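Local coordinates for protein glycosyl hydrolase (PDB 5NDX) that probably hydrolyses O-glycosidic bonds as a family 39 glycoside hydrolase and is a bacterial counterpart of human alpha-L-iduronidase, at residues Q40-I53 against I360-T374. The protein carries 2 engineered substitutions. Residues are numbered along the deposited sequence; the frame is centred on the assembly and turned at random. Where two conformers were deposited one is given.
Sequences QMLAYIGGLPNEGI and IIKKPGLTSMELLAT
The seam where a TIM barrel's outer layer closes is the setting here: helix 36-45 and the loop after it, which leads into the second barrel strand, 55-58, pack on helix 364-372, which follows the eighth barrel strand and is probably the barrel's last helix. Leu48 fills the middle of the seam. Its CD1 meets Leu366 CD1 at 3.8 Å, while CD2 lies over the helix backbone, 3.5 Å from Met369 C, and the Leu48 side chain crosses that of Glu370 at about a right angle, CG to CG. Replacing Leu48 with an alanine would probably open a gap between Leu366, Met369 and Glu370, leaving Leu366 CD1 without the Leu48 methyl it packs on. Further along, Ala373 CB presses against both the Pro49 carbonyl oxygen and Gly52 CA, the latter at 3.5 Å; a beta carbon on Gly52 would collide with it. Ile53 crosses Met369 at about a right angle, its CG1 against Met369 CE, which the bend at chi3 (98°) brings across the isoleucine.

Toward the strand, Ile360 CD1 lies 4.0 Å from Tyr44 CE2. The Tyr44 ring runs obliquely past Ile360 and the CD of Lys362, and also meets Phe326 of the paired strand 326-330. Lys362 NZ goes on to a salt bridge with Glu370 OE2 (2.8 Å), reached on the syn side 25° out of the carboxylate plane. Glu491 is a second acidic partner, so the lysine is shared by two carboxylates, and Ser588 bonds to the other oxygen of Glu370.

Waters join Gln40 NE2 to Ile360 N, Tyr44 OH to Ile360 O, Asn50 ND2 to Ala373 O, and the carbonyls of Gly52 and Met369. Apolar fit carries the direct contact, while water, with Arg20 at the Ala373 carbonyl, supplies partners for polar atoms at the seam.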
loop_
_atom_site.group_PDB
_atom_site.type_symbol
_atom_site.label_atom_id
_atom_site.label_comp_id
_atom_site.label_asym_id
_atom_site.label_seq_id
_atom_site.Cartn_x
_atom_site.Cartn_y
_atom_site.Cartn_z
ATOM N N GLN A 40 -4.598 -4.199 14.353
ATOM C CA GLN A 40 -3.139 -4.182 14.469
ATOM C C GLN A 40 -2.498 -3.866 13.113
ATOM O O GLN A 40 -1.595 -3.044 13.055
ATOM C CB GLN A 40 -2.597 -5.490 15.005
ATOM C CG GLN A 40 -1.194 -5.335 15.511
ATOM C CD GLN A 40 -0.593 -6.662 15.993
ATOM O OE1 GLN A 40 -1.041 -7.281 17.010
ATOM N NE2 GLN A 40 0.427 -7.059 15.339
ATOM N N MET A 41 -3.007 -4.484 12.054
ATOM C CA MET A 41 -2.468 -4.261 10.716
ATOM C C MET A 41 -2.533 -2.792 10.286
ATOM O O MET A 41 -1.615 -2.307 9.634
ATOM C CB MET A 41 -3.186 -5.140 9.716
ATOM C CG MET A 41 -2.904 -6.615 9.944
ATOM S SD MET A 41 -4.154 -7.646 9.182
ATOM C CE MET A 41 -3.345 -9.246 9.298
ATOM N N LEU A 42 -3.623 -2.099 10.642
ATOM C CA LEU A 42 -3.789 -0.704 10.256
ATOM C C LEU A 42 -2.749 0.244 10.852
ATOM O O LEU A 42 -2.482 1.271 10.271
ATOM C CB LEU A 42 -5.196 -0.198 10.563
ATOM C CG LEU A 42 -6.311 -0.848 9.786
ATOM C CD1 LEU A 42 -7.656 -0.323 10.245
ATOM C CD2 LEU A 42 -6.159 -0.637 8.314
ATOM N N ALA A 43 -2.194 -0.093 12.005
ATOM C CA ALA A 43 -1.077 0.650 12.574
ATOM C C ALA A 43 0.134 0.568 11.668
ATOM O O ALA A 43 0.791 1.582 11.432
ATOM C CB ALA A 43 -0.726 0.079 13.940
ATOM N N TYR A 44 0.465 -0.644 11.172
ATOM C CA TYR A 44 1.600 -0.726 10.222
ATOM C C TYR A 44 1.281 -0.043 8.912
ATOM O O TYR A 44 2.129 0.664 8.373
ATOM C CB TYR A 44 1.989 -2.139 9.877
ATOM C CG TYR A 44 2.362 -3.025 10.996
ATOM C CD1 TYR A 44 3.678 -3.140 11.467
ATOM C CD2 TYR A 44 1.384 -3.789 11.593
ATOM C CE1 TYR A 44 3.984 -4.052 12.471
ATOM C CE2 TYR A 44 1.681 -4.633 12.612
ATOM C CZ TYR A 44 2.963 -4.771 13.052
ATOM O OH TYR A 44 3.082 -5.685 14.086
ATOM N N ILE A 45 0.047 -0.224 8.414
ATOM C CA ILE A 45 -0.362 0.326 7.119
ATOM C C ILE A 45 -0.397 1.866 7.147
ATOM O O ILE A 45 0.044 2.510 6.205
ATOM C CB ILE A 45 -1.704 -0.233 6.679
ATOM C CG1 ILE A 45 -1.573 -1.726 6.400
ATOM C CG2 ILE A 45 -2.231 0.485 5.443
ATOM C CD1 ILE A 45 -2.921 -2.446 6.389
ATOM N N GLY A 46 -0.848 2.447 8.250
ATOM C CA GLY A 46 -0.842 3.905 8.403
ATOM C C GLY A 46 0.477 4.519 8.822
ATOM O O GLY A 46 0.558 5.713 8.985
ATOM N N GLY A 47 1.465 3.715 9.113
ATOM C CA GLY A 47 2.754 4.205 9.571
ATOM C C GLY A 47 3.872 4.401 8.561
ATOM O O GLY A 47 4.979 4.685 8.978
ATOM N N LEU A 48 3.602 4.263 7.262
ATOM C CA LEU A 48 4.626 4.376 6.224
ATOM C C LEU A 48 5.047 5.817 6.081
ATOM O O LEU A 48 4.273 6.703 6.300
ATOM C CB LEU A 48 4.189 3.836 4.862
ATOM C CG LEU A 48 4.277 2.330 4.617
ATOM C CD1 LEU A 48 3.212 1.616 5.353
ATOM C CD2 LEU A 48 4.130 1.963 3.146
ATOM N N PRO A 49 6.293 6.060 5.670
ATOM C CA PRO A 49 6.743 7.453 5.535
ATOM C C PRO A 49 5.836 8.233 4.621
ATOM O O PRO A 49 5.451 7.719 3.564
ATOM C CB PRO A 49 8.099 7.315 4.883
ATOM C CG PRO A 49 8.579 5.956 5.257
ATOM C CD PRO A 49 7.369 5.099 5.443
ATOM N N ASN A 50 5.471 9.448 5.028
ATOM C CA ASN A 50 4.811 10.387 4.141
ATOM C C ASN A 50 3.524 9.848 3.512
ATOM O O ASN A 50 3.331 9.917 2.299
ATOM C CB ASN A 50 5.821 10.808 3.016
ATOM C CG ASN A 50 5.344 12.028 2.205
ATOM O OD1 ASN A 50 4.369 12.670 2.556
ATOM N ND2 ASN A 50 6.045 12.342 1.093
ATOM N N GLU A 51 2.670 9.270 4.339
ATOM C CA GLU A 51 1.433 8.658 3.877
ATOM C C GLU A 51 1.684 7.638 2.743
ATOM O O GLU A 51 0.983 7.608 1.731
ATOM C CB GLU A 51 0.417 9.747 3.476
ATOM C CG GLU A 51 0.035 10.726 4.628
ATOM C CD GLU A 51 -1.010 11.753 4.114
ATOM O OE1 GLU A 51 -0.634 12.634 3.334
ATOM O OE2 GLU A 51 -2.209 11.564 4.306
ATOM N N GLY A 52 2.679 6.784 2.943
ATOM C CA GLY A 52 3.118 5.785 1.922
ATOM C C GLY A 52 2.008 4.838 1.500
ATOM O O GLY A 52 1.990 4.367 0.361
ATOM N N ILE A 53 1.080 4.559 2.419
ATOM C CA ILE A 53 -0.251 4.069 2.031
ATOM C C ILE A 53 -1.279 5.012 2.632
ATOM O O ILE A 53 -1.257 5.282 3.839
ATOM C CB ILE A 53 -0.533 2.625 2.500
ATOM C CG1 ILE A 53 0.407 1.640 1.775
ATOM C CG2 ILE A 53 -1.967 2.216 2.140
ATOM C CD1 ILE A 53 0.393 0.259 2.399
ATOM N N ILE A 360 1.520 -11.498 13.638
ATOM C CA ILE A 360 1.685 -11.192 12.229
ATOM C C ILE A 360 3.088 -10.675 11.960
ATOM O O ILE A 360 3.646 -9.891 12.731
ATOM C CB ILE A 360 0.658 -10.180 11.685
ATOM C CG1 ILE A 360 0.568 -8.919 12.533
ATOM C CG2 ILE A 360 -0.671 -10.885 11.565
ATOM C CD1 ILE A 360 -0.433 -7.914 12.004
ATOM N N ILE A 361 3.646 -11.166 10.846
ATOM C CA ILE A 361 4.934 -10.797 10.393
ATOM C C ILE A 361 4.822 -10.109 9.015
ATOM O O ILE A 361 4.164 -10.616 8.117
ATOM C CB ILE A 361 5.822 -12.037 10.312
ATOM C CG1 ILE A 361 6.011 -12.700 11.675
ATOM C CG2 ILE A 361 7.172 -11.698 9.737
ATOM C CD1 ILE A 361 6.740 -11.866 12.729
ATOM N N LYS A 362 5.446 -8.960 8.867
ATOM C CA LYS A 362 5.512 -8.220 7.580
ATOM C C LYS A 362 6.169 -8.940 6.460
ATOM O O LYS A 362 7.233 -9.506 6.604
ATOM C CB LYS A 362 6.285 -6.904 7.739
ATOM C CG LYS A 362 5.488 -5.883 8.431
ATOM C CD LYS A 362 6.175 -4.612 8.999
ATOM C CE LYS A 362 7.312 -4.033 8.264
ATOM N NZ LYS A 362 7.663 -2.648 8.830
ATOM N N LYS A 363 5.551 -8.830 5.307
ATOM C CA LYS A 363 6.018 -9.469 4.087
ATOM C C LYS A 363 6.429 -8.407 3.052
ATOM O O LYS A 363 6.155 -7.208 3.253
ATOM C CB LYS A 363 4.884 -10.340 3.532
ATOM C CG LYS A 363 4.668 -11.622 4.314
ATOM C CD LYS A 363 3.378 -12.332 3.903
ATOM C CE LYS A 363 3.414 -12.847 2.468
ATOM N NZ LYS A 363 2.067 -13.323 2.128
ATOM N N PRO A 364 7.044 -8.850 1.926
ATOM C CA PRO A 364 7.562 -7.914 0.932
ATOM C C PRO A 364 6.576 -7.023 0.254
ATOM O O PRO A 364 6.978 -5.960 -0.210
ATOM C CB PRO A 364 8.312 -8.799 -0.073
ATOM C CG PRO A 364 8.747 -9.969 0.775
ATOM C CD PRO A 364 7.640 -10.186 1.762
ATOM N N GLY A 365 5.302 -7.391 0.222
ATOM C CA GLY A 365 4.279 -6.527 -0.322
ATOM C C GLY A 365 4.191 -5.179 0.412
ATOM O O GLY A 365 3.765 -4.188 -0.195
ATOM N N LEU A 366 4.520 -5.170 1.716
ATOM C CA LEU A 366 4.469 -3.974 2.553
ATOM C C LEU A 366 5.816 -3.282 2.571
ATOM O O LEU A 366 5.867 -2.072 2.362
ATOM C CB LEU A 366 4.030 -4.265 4.007
ATOM C CG LEU A 366 3.896 -3.076 4.963
ATOM C CD1 LEU A 366 3.046 -1.986 4.312
ATOM C CD2 LEU A 366 3.240 -3.517 6.263
ATOM N N THR A 367 6.887 -4.043 2.744
ATOM C CA THR A 367 8.216 -3.455 2.824
ATOM C C THR A 367 8.603 -2.776 1.539
ATOM O O THR A 367 9.250 -1.717 1.550
ATOM C CB THR A 367 9.275 -4.444 3.282
ATOM O OG1 THR A 367 9.306 -5.565 2.386
ATOM C CG2 THR A 367 8.976 -4.917 4.689
ATOM N N SER A 368 8.184 -3.329 0.416
ATOM C CA SER A 368 8.458 -2.674 -0.843
ATOM C C SER A 368 7.805 -1.265 -0.846
ATOM O O SER A 368 8.414 -0.317 -1.332
ATOM C CB SER A 368 7.953 -3.473 -2.044
ATOM O OG SER A 368 6.572 -3.708 -1.886
ATOM N N MET A 369 6.573 -1.174 -0.345
ATOM C CA MET A 369 5.866 0.107 -0.247
ATOM C C MET A 369 6.472 1.074 0.754
ATOM O O MET A 369 6.437 2.303 0.521
ATOM C CB MET A 369 4.373 -0.118 -0.001
ATOM C CG MET A 369 3.738 -0.836 -1.198
ATOM S SD MET A 369 2.014 -1.132 -0.910
ATOM C CE MET A 369 1.276 0.234 -1.777
ATOM N N GLU A 370 7.070 0.551 1.816
ATOM C CA GLU A 370 7.876 1.369 2.720
ATOM C C GLU A 370 9.043 2.067 2.022
ATOM O O GLU A 370 9.267 3.254 2.250
ATOM C CB GLU A 370 8.425 0.566 3.906
ATOM C CG GLU A 370 7.358 0.125 4.897
ATOM C CD GLU A 370 7.910 -0.570 6.177
ATOM O OE1 GLU A 370 8.381 0.083 7.151
ATOM O OE2 GLU A 370 7.847 -1.800 6.211
ATOM N N LEU A 371 9.776 1.331 1.189
ATOM C CA LEU A 371 10.842 1.889 0.428
ATOM C C LEU A 371 10.351 2.892 -0.584
ATOM O O LEU A 371 10.903 3.983 -0.690
ATOM C CB LEU A 371 11.702 0.813 -0.260
ATOM C CG LEU A 371 12.876 0.272 0.551
ATOM C CD1 LEU A 371 12.451 -0.318 1.845
ATOM C CD2 LEU A 371 13.621 -0.813 -0.214
ATOM N N LEU A 372 9.361 2.507 -1.359
ATOM C CA LEU A 372 8.817 3.392 -2.398
ATOM C C LEU A 372 8.209 4.711 -1.810
ATOM O O LEU A 372 8.203 5.761 -2.484
ATOM C CB LEU A 372 7.768 2.651 -3.242
ATOM C CG LEU A 372 8.269 1.483 -4.090
ATOM C CD1 LEU A 372 7.127 0.616 -4.564
ATOM C CD2 LEU A 372 8.989 2.007 -5.292
ATOM N N ALA A 373 7.750 4.647 -0.561
ATOM C CA ALA A 373 7.125 5.776 0.098
ATOM C C ALA A 373 8.123 6.904 0.313
ATOM O O ALA A 373 7.690 8.026 0.448
ATOM C CB ALA A 373 6.562 5.357 1.435
ATOM N N THR A 374 9.431 6.595 0.333
ATOM C CA THR A 374 10.482 7.603 0.498
ATOM C C THR A 374 10.802 8.423 -0.712
ATOM O O THR A 374 11.668 9.293 -0.626
ATOM C CB THR A 374 11.821 6.974 0.970
ATOM O OG1 THR A 374 12.413 6.169 -0.088
ATOM C CG2 THR A 374 11.591 6.130 2.200
HETATM O O HOH W 1 1.671 -9.438 15.732
HETATM O O HOH W 2 5.070 -7.750 13.694
HETATM O O HOH W 3 8.393 10.639 0.368
HETATM O O HOH W 4 4.463 3.698 -0.937
#